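Local structure of Serine/threonine protein kinase (Mycobacterium tuberculosis, 4ESQ) at residues 150-158 with 169-180. The protein is a membrane receptor kinase that probably phosphorylates proteins on serine and threonine using ATP, this chain being its extracellular sensor domain. Residues are numbered along the deposited sequence; the frame is centred on the assembly and turned at random.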
loop_
_atom_site.group_PDB
_atom_site.type_symbol
_atom_site.label_atom_id
_atom_site.label_comp_id
_atom_site.label_asym_id
_atom_site.label_seq_id
_atom_site.Cartn_x
_atom_site.Cartn_y
_atom_site.Cartn_z
ATOM N N ALA A 150 13.746 -4.755 -19.031
ATOM C CA ALA A 150 13.070 -5.908 -19.632
ATOM C C ALA A 150 12.612 -6.962 -18.623
ATOM O O ALA A 150 12.049 -7.989 -19.007
ATOM C CB ALA A 150 13.934 -6.546 -20.716
ATOM N N GLU A 151 12.842 -6.711 -17.340
ATOM C CA GLU A 151 12.372 -7.624 -16.309
ATOM C C GLU A 151 10.857 -7.760 -16.358
ATOM O O GLU A 151 10.335 -8.867 -16.332
ATOM C CB GLU A 151 12.814 -7.159 -14.919
ATOM C CG GLU A 151 14.296 -7.362 -14.655
ATOM C CD GLU A 151 14.674 -7.082 -13.217
ATOM O OE1 GLU A 151 13.884 -6.412 -12.523
ATOM O OE2 GLU A 151 15.756 -7.532 -12.782
ATOM N N GLY A 152 10.151 -6.634 -16.425
ATOM C CA GLY A 152 8.699 -6.658 -16.389
ATOM C C GLY A 152 8.148 -6.632 -14.969
ATOM O O GLY A 152 6.955 -6.892 -14.753
ATOM N N TRP A 153 9.019 -6.343 -14.003
ATOM C CA TRP A 153 8.623 -6.187 -12.595
ATOM C C TRP A 153 7.640 -5.036 -12.462
ATOM O O TRP A 153 7.870 -3.951 -13.003
ATOM C CB TRP A 153 9.861 -5.925 -11.719
ATOM C CG TRP A 153 9.597 -5.903 -10.230
ATOM C CD1 TRP A 153 9.492 -4.801 -9.432
ATOM C CD2 TRP A 153 9.393 -7.036 -9.372
ATOM N NE1 TRP A 153 9.252 -5.175 -8.130
ATOM C CE2 TRP A 153 9.178 -6.542 -8.069
ATOM C CE3 TRP A 153 9.371 -8.421 -9.581
ATOM C CZ2 TRP A 153 8.951 -7.384 -6.979
ATOM C CZ3 TRP A 153 9.152 -9.253 -8.499
ATOM C CH2 TRP A 153 8.940 -8.733 -7.215
ATOM N N GLU A 154 6.546 -5.263 -11.736
ATOM C CA GLU A 154 5.523 -4.237 -11.568
ATOM C C GLU A 154 4.972 -4.262 -10.160
ATOM O O GLU A 154 5.159 -5.235 -9.447
ATOM C CB GLU A 154 4.372 -4.460 -12.555
ATOM C CG GLU A 154 4.750 -4.265 -14.007
ATOM C CD GLU A 154 3.567 -4.450 -14.938
ATOM O OE1 GLU A 154 3.026 -5.579 -14.991
ATOM O OE2 GLU A 154 3.179 -3.471 -15.613
ATOM N N CYS A 155 4.307 -3.182 -9.760
ATOM C CA CYS A 155 3.614 -3.153 -8.471
ATOM C C CYS A 155 2.220 -2.612 -8.679
ATOM O O CYS A 155 2.015 -1.720 -9.496
ATOM C CB CYS A 155 4.342 -2.266 -7.466
ATOM S SG CYS A 155 5.981 -2.826 -6.990
ATOM N N GLN A 156 1.250 -3.154 -7.953
ATOM C CA GLN A 156 -0.040 -2.485 -7.866
ATOM C C GLN A 156 -0.198 -1.872 -6.487
ATOM O O GLN A 156 0.015 -2.541 -5.465
ATOM C CB GLN A 156 -1.210 -3.428 -8.138
ATOM C CG GLN A 156 -2.552 -2.680 -8.202
ATOM C CD GLN A 156 -3.757 -3.600 -8.191
ATOM O OE1 GLN A 156 -3.775 -4.597 -7.473
ATOM N NE2 GLN A 156 -4.778 -3.263 -8.985
ATOM N N ARG A 157 -0.537 -0.586 -6.466
ATOM C CA ARG A 157 -0.891 0.097 -5.228
ATOM C C ARG A 157 -2.405 0.028 -5.062
ATOM O O ARG A 157 -3.154 0.176 -6.032
ATOM C CB ARG A 157 -0.444 1.565 -5.273
ATOM C CG ARG A 157 1.069 1.777 -5.171
ATOM C CD ARG A 157 1.567 1.632 -3.742
ATOM N NE ARG A 157 1.270 2.791 -2.898
ATOM C CZ ARG A 157 0.383 2.798 -1.909
ATOM N NH1 ARG A 157 -0.333 1.703 -1.641
ATOM N NH2 ARG A 157 0.203 3.900 -1.185
ATOM N N ALA A 158 -2.865 -0.206 -3.838
ATOM C CA ALA A 158 -4.294 -0.116 -3.563
ATOM C C ALA A 158 -4.492 0.581 -2.234
ATOM O O ALA A 158 -3.769 0.321 -1.271
ATOM C CB ALA A 158 -4.932 -1.491 -3.530
ATOM N N VAL A 169 -1.852 -0.729 0.544
ATOM C CA VAL A 169 -1.209 -1.962 0.067
ATOM C C VAL A 169 -0.361 -1.784 -1.195
ATOM O O VAL A 169 -0.766 -1.111 -2.147
ATOM C CB VAL A 169 -2.277 -3.031 -0.222
ATOM C CG1 VAL A 169 -1.636 -4.314 -0.751
ATOM C CG2 VAL A 169 -3.116 -3.312 1.036
ATOM N N ASN A 170 0.814 -2.412 -1.206
ATOM C CA ASN A 170 1.659 -2.458 -2.393
ATOM C C ASN A 170 1.964 -3.912 -2.664
ATOM O O ASN A 170 2.470 -4.618 -1.779
ATOM C CB ASN A 170 2.955 -1.674 -2.153
ATOM C CG ASN A 170 3.662 -1.285 -3.448
ATOM O OD1 ASN A 170 3.085 -1.351 -4.534
ATOM N ND2 ASN A 170 4.909 -0.855 -3.329
ATOM N N ALA A 171 1.603 -4.393 -3.851
ATOM C CA ALA A 171 1.825 -5.793 -4.192
ATOM C C ALA A 171 2.600 -5.864 -5.501
ATOM O O ALA A 171 2.168 -5.303 -6.511
ATOM C CB ALA A 171 0.495 -6.542 -4.314
ATOM N N CYS A 172 3.736 -6.561 -5.480
ATOM C CA CYS A 172 4.676 -6.537 -6.601
ATOM C C CYS A 172 5.040 -7.926 -7.100
ATOM O O CYS A 172 5.095 -8.882 -6.330
ATOM C CB CYS A 172 5.957 -5.800 -6.204
ATOM S SG CYS A 172 5.710 -4.152 -5.450
ATOM N N GLY A 173 5.320 -8.025 -8.392
ATOM C CA GLY A 173 5.657 -9.305 -8.995
ATOM C C GLY A 173 5.762 -9.174 -10.497
ATOM O O GLY A 173 5.736 -8.063 -11.029
ATOM N N TYR A 174 5.884 -10.303 -11.191
ATOM C CA TYR A 174 5.986 -10.278 -12.648
ATOM C C TYR A 174 4.633 -10.443 -13.343
ATOM O O TYR A 174 4.522 -10.203 -14.549
ATOM C CB TYR A 174 6.927 -11.377 -13.136
ATOM C CG TYR A 174 8.370 -11.162 -12.778
ATOM C CD1 TYR A 174 9.189 -10.371 -13.576
ATOM C CD2 TYR A 174 8.924 -11.758 -11.653
ATOM C CE1 TYR A 174 10.517 -10.170 -13.257
ATOM C CE2 TYR A 174 10.260 -11.563 -11.330
ATOM C CZ TYR A 174 11.046 -10.768 -12.139
ATOM O OH TYR A 174 12.372 -10.559 -11.838
ATOM N N GLN A 175 3.619 -10.856 -12.590
ATOM C CA GLN A 175 2.296 -11.140 -13.142
ATOM C C GLN A 175 1.210 -10.392 -12.400
ATOM O O GLN A 175 0.220 -10.990 -11.976
ATOM C CB GLN A 175 1.981 -12.637 -13.053
ATOM C CG GLN A 175 2.668 -13.491 -14.084
ATOM C CD GLN A 175 2.265 -14.953 -13.981
ATOM O OE1 GLN A 175 2.152 -15.503 -12.890
ATOM N NE2 GLN A 175 2.046 -15.587 -15.122
ATOM N N ILE A 176 1.396 -9.089 -12.238
ATOM C CA ILE A 176 0.450 -8.281 -11.489
ATOM C C ILE A 176 -0.763 -7.907 -12.333
ATOM O O ILE A 176 -0.622 -7.441 -13.465
ATOM C CB ILE A 176 1.124 -6.994 -10.964
ATOM C CG1 ILE A 176 2.207 -7.329 -9.929
ATOM C CG2 ILE A 176 0.089 -6.038 -10.386
ATOM C CD1 ILE A 176 1.699 -8.053 -8.692
ATOM N N THR A 177 -1.954 -8.123 -11.777
ATOM C CA THR A 177 -3.176 -7.597 -12.366
ATOM C C THR A 177 -3.993 -6.853 -11.326
ATOM O O THR A 177 -4.183 -5.653 -11.443
ATOM C CB THR A 177 -4.042 -8.681 -13.029
ATOM O OG1 THR A 177 -4.223 -9.775 -12.128
ATOM C CG2 THR A 177 -3.378 -9.179 -14.318
ATOM N N ASN A 178 -4.462 -7.557 -10.302
ATOM C CA ASN A 178 -5.237 -6.898 -9.252
ATOM C C ASN A 178 -4.972 -7.458 -7.849
ATOM O O ASN A 178 -5.854 -7.431 -6.991
ATOM C CB ASN A 178 -6.740 -6.951 -9.578
ATOM C CG ASN A 178 -7.566 -6.002 -8.722
ATOM O OD1 ASN A 178 -7.188 -4.849 -8.504
ATOM N ND2 ASN A 178 -8.711 -6.485 -8.233
ATOM N N GLN A 179 -3.761 -7.948 -7.602
ATOM C CA GLN A 179 -3.451 -8.542 -6.300
ATOM C C GLN A 179 -3.599 -7.563 -5.122
ATOM O O GLN A 179 -4.061 -7.937 -4.040
ATOM C CB GLN A 179 -2.049 -9.159 -6.297
ATOM C CG GLN A 179 -1.910 -10.435 -7.138
ATOM C CD GLN A 179 -1.561 -10.148 -8.590
ATOM O OE1 GLN A 179 -1.821 -9.057 -9.102
ATOM N NE2 GLN A 179 -0.968 -11.132 -9.261
ATOM N N ALA A 180 -3.207 -6.312 -5.325
ATOM C CA ALA A 180 -3.314 -5.335 -4.249
ATOM C C ALA A 180 -4.788 -4.986 -4.004
ATOM O O ALA A 180 -5.211 -4.789 -2.862
ATOM C CB ALA A 180 -2.495 -4.100 -4.558
HETATM O O HOH W 1 3.549 -7.544 -13.397
#
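A disulfide crosses the two strands of a β-hairpin: Cys-155 and Cys-172 face each other at a non-hydrogen-bonded antiparallel pair, where their CA atoms come within 4.0 Å, and the S–S bond has a torsion of 104°. The hairpin, strands 154-162 and 165-173, lies in the middle of the antiparallel sheet of the PknH extracellular domain, between strands 141-147 and 84-92. Paired backbone bonds link Glu-154 with Gly-173, Gln-156 with Ala-171 and Ala-158 with Val-169.

On the same side as the cystine, Trp-153 turns CG anti to its backbone N (chi1 -173°), which lays the indole over Cys-172 and Gly-173. The CA of Gly-173 makes a CH-π contact 3.9 Å from the centroid of the six-membered ring, while the edge bearing CE3 meets the face of Tyr-174 in a T-shaped pair with planes at 80°.

The opposite face of the sheet, carrying Gln-156 and Ala-158, receives the chain as it turns into helix 179-192. Ile-176 places CG2 3.7 Å from CB of Gln-156. The extended side chain of Gln-156 reaches the helix start, where its NE2 donates to OD1 of the N-cap residue Asn-178, on a lone pair in the carbonyl plane. Its OE1 accepts a hydrogen bond from Gly-181 N and a weak one from Ala-180 N, so both ends of the amide are engaged, which should hold its rotation.

Arg-157, whose NH2 salt-bridges Asp-168 and hydrogen-bonds the O of Gly-52, folds back: NH1 hydrogen-bonds the O of Val-169 (2.9 Å) from well above the carbonyl plane, and this oxygen also accepts from the N of Ala-158.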